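Side-chain contacts in FrnE protein (Deinococcus radiodurans, PDB 5CO3), which probably acts as a thiol-disulfide oxidoreductase of the DsbA-like thioredoxin family, making or rearranging disulfide bonds in the bacterial cytoplasm: residues Phe32-Ala35 with Leu36-Pro40; Gln80-Gly83 with Ser84-Met88; Ala162-Ala165 with Ala166-Gly170. One frame throughout, in Å; residues are numbered along the deposited sequence.

Interaction 1 (Phe32-Ala35 with Leu36-Pro40)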
# COMPACT_ATOMS: atom_id res chain seq x y z
N PHE A 32 2.03 -10.15 -0.69
CA PHE A 32 2.31 -9.87 -2.09
C PHE A 32 3.79 -10.13 -2.41
O PHE A 32 4.13 -10.67 -3.47
CB PHE A 32 1.93 -8.44 -2.47
CG PHE A 32 2.34 -8.07 -3.87
CD1 PHE A 32 1.64 -8.55 -4.96
CD2 PHE A 32 3.45 -7.27 -4.10
CE1 PHE A 32 2.03 -8.24 -6.26
CE2 PHE A 32 3.85 -6.95 -5.39
CZ PHE A 32 3.14 -7.44 -6.47
N GLU A 33 4.66 -9.73 -1.49
CA GLU A 33 6.10 -9.93 -1.68
C GLU A 33 6.44 -11.43 -1.71
O GLU A 33 7.29 -11.86 -2.50
CB GLU A 33 6.89 -9.18 -0.60
CG GLU A 33 6.99 -7.69 -0.91
CD GLU A 33 7.42 -6.84 0.27
OE1 GLU A 33 7.58 -7.37 1.39
OE2 GLU A 33 7.59 -5.61 0.07
N SER A 34 5.75 -12.23 -0.91
CA SER A 34 5.90 -13.70 -0.96
C SER A 34 5.47 -14.24 -2.33
O SER A 34 6.15 -15.09 -2.92
CB SER A 34 5.09 -14.38 0.15
OG SER A 34 5.18 -15.80 0.11
N ALA A 35 4.34 -13.75 -2.83
CA ALA A 35 3.83 -14.20 -4.13
C ALA A 35 4.82 -13.87 -5.26
O ALA A 35 5.07 -14.67 -6.16
CB ALA A 35 2.47 -13.57 -4.41
N LEU A 36 5.35 -12.65 -5.19
CA LEU A 36 6.28 -12.13 -6.18
C LEU A 36 7.56 -12.98 -6.20
O LEU A 36 8.09 -13.33 -7.26
CB LEU A 36 6.58 -10.66 -5.87
CG LEU A 36 7.31 -9.82 -6.92
CD1 LEU A 36 6.65 -9.94 -8.28
CD2 LEU A 36 7.37 -8.36 -6.47
N GLY A 37 8.03 -13.33 -5.00
CA GLY A 37 9.17 -14.21 -4.86
C GLY A 37 8.98 -15.57 -5.52
O GLY A 37 9.94 -16.14 -6.05
N GLN A 38 7.76 -16.10 -5.49
CA GLN A 38 7.49 -17.40 -6.12
C GLN A 38 7.17 -17.30 -7.62
O GLN A 38 7.00 -18.31 -8.30
CB GLN A 38 6.33 -18.09 -5.40
CG GLN A 38 6.55 -18.25 -3.91
CD GLN A 38 5.31 -18.71 -3.18
OE1 GLN A 38 4.66 -19.68 -3.59
NE2 GLN A 38 4.95 -18.01 -2.10
N PHE A 39 7.07 -16.08 -8.12
CA PHE A 39 6.64 -15.84 -9.49
C PHE A 39 7.84 -15.76 -10.45
O PHE A 39 8.66 -14.84 -10.35
CB PHE A 39 5.82 -14.55 -9.54
CG PHE A 39 5.31 -14.21 -10.91
CD1 PHE A 39 4.59 -15.13 -11.66
CD2 PHE A 39 5.53 -12.95 -11.45
CE1 PHE A 39 4.11 -14.80 -12.91
CE2 PHE A 39 5.06 -12.62 -12.70
CZ PHE A 39 4.34 -13.55 -13.44
N PRO A 40 7.94 -16.72 -11.37
CA PRO A 40 9.13 -16.82 -12.23
C PRO A 40 9.42 -15.54 -13.00
O PRO A 40 10.59 -15.20 -13.17
CB PRO A 40 8.78 -17.96 -13.18
CG PRO A 40 7.84 -18.80 -12.42
CD PRO A 40 7.02 -17.85 -11.58
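Phe-32 and Leu-36, one helical turn apart, meet through their side chains near the end of helix 23-38, the crossover helix of the beta-alpha-beta unit formed with strands 12-18 and 45-51 in this thioredoxin-type fold. The apolar contact is made by Leu-36 CD2, which lies 3.9 Å from Phe-32 CE2 and reaches the ring obliquely. With CG anti to the backbone N (chi1 174°), the Phe-32 ring reaches Val-14 and Val-47, while Leu-36 rests on Val-45; bulky apolar residues suit this interface. Ala-35 touches Leu-211 of helix 208-222, where its small side chain suits close packing.

Two backbone bonds are regular i to i+4 links: Leu-36 N to Phe-32 O at 2.9 Å, and Gly-37 N to Glu-33 O at 3.0 Å. Leu-36 O accepts both Phe-39 N and Arg-42 NE, and Gly-37 O accepts Arg-42 NH2. The carboxylate of Glu-33 turns back along the helix to a salt bridge with Lys-29.

Among the polar contacts, Gln-38 NE2 bonds weakly to Ser-34 O at 3.3 Å; its weak bond to Ser-34 OG rests on one of two conformers and is doubtful. Gln-38 N is shared between Ser-34 O at 3.2 Å and, weakly, Ala-35 O.

Interaction 2 (Gln80-Gly83 with Ser84-Met88)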
# COMPACT_ATOMS: atom_id res chain seq x y z
N GLN A 80 -13.51 -6.47 22.66
CA GLN A 80 -13.59 -7.02 21.31
C GLN A 80 -12.58 -6.33 20.40
O GLN A 80 -11.92 -6.98 19.58
CB GLN A 80 -15.01 -6.88 20.74
CG GLN A 80 -15.15 -7.41 19.32
CD GLN A 80 -16.36 -8.32 19.13
OE1 GLN A 80 -17.08 -8.63 20.07
NE2 GLN A 80 -16.57 -8.74 17.89
N ALA A 81 -12.46 -5.02 20.55
CA ALA A 81 -11.48 -4.27 19.78
C ALA A 81 -10.07 -4.77 20.06
O ALA A 81 -9.24 -4.87 19.16
CB ALA A 81 -11.59 -2.78 20.09
N GLN A 82 -9.82 -5.10 21.33
CA GLN A 82 -8.52 -5.64 21.71
C GLN A 82 -8.29 -7.00 21.07
O GLN A 82 -7.17 -7.33 20.66
CB GLN A 82 -8.40 -5.75 23.23
CG GLN A 82 -7.03 -6.22 23.68
CD GLN A 82 -5.95 -5.23 23.34
OE1 GLN A 82 -6.08 -4.03 23.63
NE2 GLN A 82 -4.88 -5.70 22.72
N GLY A 83 -9.35 -7.79 20.98
CA GLY A 83 -9.27 -9.08 20.32
C GLY A 83 -8.93 -8.92 18.86
O GLY A 83 -8.19 -9.73 18.30
N SER A 84 -9.47 -7.88 18.24
CA SER A 84 -9.14 -7.59 16.85
C SER A 84 -7.67 -7.19 16.71
O SER A 84 -6.98 -7.65 15.79
CB SER A 84 -10.04 -6.48 16.30
OG SER A 84 -9.65 -6.13 14.98
N LEU A 85 -7.20 -6.34 17.62
CA LEU A 85 -5.79 -5.96 17.65
C LEU A 85 -4.91 -7.19 17.83
O LEU A 85 -3.91 -7.35 17.14
CB LEU A 85 -5.52 -4.95 18.77
CG LEU A 85 -6.10 -3.55 18.57
CD1 LEU A 85 -5.64 -2.61 19.69
CD2 LEU A 85 -5.74 -2.98 17.21
N ASP A 86 -5.28 -8.06 18.77
CA ASP A 86 -4.51 -9.28 19.00
C ASP A 86 -4.46 -10.15 17.76
O ASP A 86 -3.39 -10.67 17.40
CB ASP A 86 -5.08 -10.06 20.18
CG ASP A 86 -4.93 -9.33 21.50
OD1 ASP A 86 -4.11 -8.39 21.57
OD2 ASP A 86 -5.62 -9.71 22.47
N HIS A 87 -5.60 -10.31 17.09
CA HIS A 87 -5.65 -11.08 15.84
C HIS A 87 -4.69 -10.52 14.81
O HIS A 87 -3.89 -11.26 14.22
CB HIS A 87 -7.06 -11.08 15.26
CG HIS A 87 -7.18 -11.82 13.96
ND1 HIS A 87 -7.96 -11.38 12.91
CD2 HIS A 87 -6.62 -12.99 13.54
CE1 HIS A 87 -7.87 -12.23 11.91
NE2 HIS A 87 -7.07 -13.22 12.27
N MET A 88 -4.75 -9.21 14.58
CA MET A 88 -3.89 -8.61 13.57
C MET A 88 -2.42 -8.75 13.97
O MET A 88 -1.55 -8.97 13.12
CB MET A 88 -4.25 -7.13 13.35
CG MET A 88 -5.58 -6.93 12.62
SD MET A 88 -5.95 -5.21 12.20
CE MET A 88 -6.23 -4.52 13.83
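Gln-82 gives an amide hydrogen from NE2 to Asp-86 OD1, 3.0 Å away, and the bond is fairly straight at 157°. The oxygen lies in the plane of the Gln-82 amide, yet NE2 comes to it from above the carboxylate plane, the two flat groups being turned 49° apart. Gln-82 can reach so near a partner because its chain bends at chi2 (64°), turning the amide forward along the helix, toward Asp-86. Behind this pair the backbones are joined as well, Asp-86 N to Gln-82 O at 2.8 Å. Both links thus share an i to i+4 spacing, that of the backbone hydrogen bonds in helix 78-93 of this DsbA-like protein. Replacing Asp-86 by an alanine removes the OD1 acceptor and is likely to set the Gln-82 amide free to turn.

Further round the helix, Leu-85 N bonds to Ala-81 O at 2.9 Å, and the side chains of these two residues are buried: Ala-81 meets Ile-76, while Leu-85 packs on Met-66 and Leu-70 of helix 66-74 and on Phe-101. Compact Ala and branched Leu suit this apolar side, whereas Gln and Asp suit a partly exposed one. Arg-67 of that same helix touches both Gln-82 and Leu-85.

Interaction 3 (Ala162-Ala165 with Ala166-Gly170)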
# COMPACT_ATOMS: atom_id res chain seq x y z
N ALA A 162 15.27 18.23 0.95
CA ALA A 162 14.36 18.38 -0.19
C ALA A 162 13.00 17.75 0.08
O ALA A 162 11.97 18.32 -0.28
CB ALA A 162 14.99 17.77 -1.45
N ALA A 163 13.00 16.59 0.72
CA ALA A 163 11.75 15.92 1.09
C ALA A 163 10.89 16.81 1.98
O ALA A 163 9.69 17.00 1.73
CB ALA A 163 12.02 14.59 1.79
N ARG A 164 11.51 17.35 3.02
CA ARG A 164 10.79 18.22 3.94
C ARG A 164 10.28 19.47 3.23
O ARG A 164 9.15 19.91 3.47
CB ARG A 164 11.68 18.61 5.12
CG ARG A 164 10.92 19.36 6.19
CD ARG A 164 11.69 19.44 7.48
NE ARG A 164 10.85 20.04 8.52
CZ ARG A 164 10.91 19.72 9.80
NH1 ARG A 164 11.77 18.81 10.21
NH2 ARG A 164 10.11 20.32 10.67
N ALA A 165 11.10 20.03 2.34
CA ALA A 165 10.68 21.20 1.57
C ALA A 165 9.45 20.85 0.75
O ALA A 165 8.49 21.61 0.70
CB ALA A 165 11.81 21.70 0.67
N ALA A 166 9.46 19.67 0.14
CA ALA A 166 8.33 19.25 -0.68
C ALA A 166 7.07 19.09 0.17
O ALA A 166 5.97 19.45 -0.26
CB ALA A 166 8.65 17.94 -1.40
N LEU A 167 7.23 18.56 1.38
CA LEU A 167 6.10 18.39 2.30
C LEU A 167 5.53 19.75 2.75
O LEU A 167 4.32 19.96 2.70
CB LEU A 167 6.52 17.56 3.51
CG LEU A 167 6.85 16.09 3.20
CD1 LEU A 167 7.26 15.36 4.46
CD2 LEU A 167 5.67 15.37 2.52
N GLU A 168 6.40 20.66 3.17
CA GLU A 168 5.94 21.97 3.64
C GLU A 168 5.26 22.74 2.51
O GLU A 168 4.36 23.54 2.75
CB GLU A 168 7.09 22.78 4.23
CG GLU A 168 7.63 22.19 5.52
CD GLU A 168 8.91 22.85 5.97
OE1 GLU A 168 9.62 23.41 5.12
OE2 GLU A 168 9.21 22.80 7.18
N ALA A 169 5.71 22.48 1.29
CA ALA A 169 5.15 23.13 0.11
C ALA A 169 3.84 22.49 -0.35
O ALA A 169 3.10 23.08 -1.14
CB ALA A 169 6.16 23.12 -1.03
N GLY A 170 3.58 21.27 0.12
CA GLY A 170 2.40 20.53 -0.28
C GLY A 170 2.42 20.15 -1.75
O GLY A 170 1.37 19.95 -2.38
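Ala-162 to Ala-165 bond through their carbonyl oxygens to the amides of Ala-166 to Ala-169, the last turns of helix 160-169, with Glu-168 N meeting Arg-164 O at 2.9 Å and an angle of 169°. Gly-170 then ends the helix in a Schellman motif: its phi is positive, a conformation that glycine adopts readily, and its amide makes one of the motif's two bonds back into the last turn, to Leu-167 O at 3.0 Å.

The side-chain contact joins Arg-164 to Glu-168. Arg-164 is extended from CG to NE, and Glu-168 OE2 comes to the edge of its guanidinium group, near its plane; the guanidinium and carboxylate planes stand 73° apart. The salt bridge from NE to OE2 is long, 3.5 Å, its hydrogen bond weak, and it is doubtful because it rests on one of two conformers of Arg-164. In that conformer NH1 pairs with Asp-147 and bonds to Gln-150. Long, oppositely charged chains suit this flank, where Arg-164 projects outward from the helix.

On the side facing helix 110-121 the small alanines suit close packing. Ala-162, Ala-163 and Ala-166 lie against Tyr-118, Ala-163 also touches Ala-153, and Leu-167 touches Gln-114 of helix 110-121 and Leu-146 and Leu-149 of helix 146-156.

From the N terminus the three contacts follow one another in series; none encloses or crosses another, and each spans a turn or so of one helix, interactions 1 and 3 running past its end. Interaction 1 lies at the end of helix 23-38, between the mixed sheet and helix 208-222. Interaction 2 belongs to helix 78-93, which packs on helix 66-74; its Met-88 also reaches Pro-23 and Trp-24, at the start of the helix that ends in interaction 1. Interaction 3 closes helix 160-169 against helices 110-121 and 146-156, on the other side of the chain's centre from interaction 1. The centres of interactions 1 and 2 are about 28 Å apart, and no two of the contacts touch.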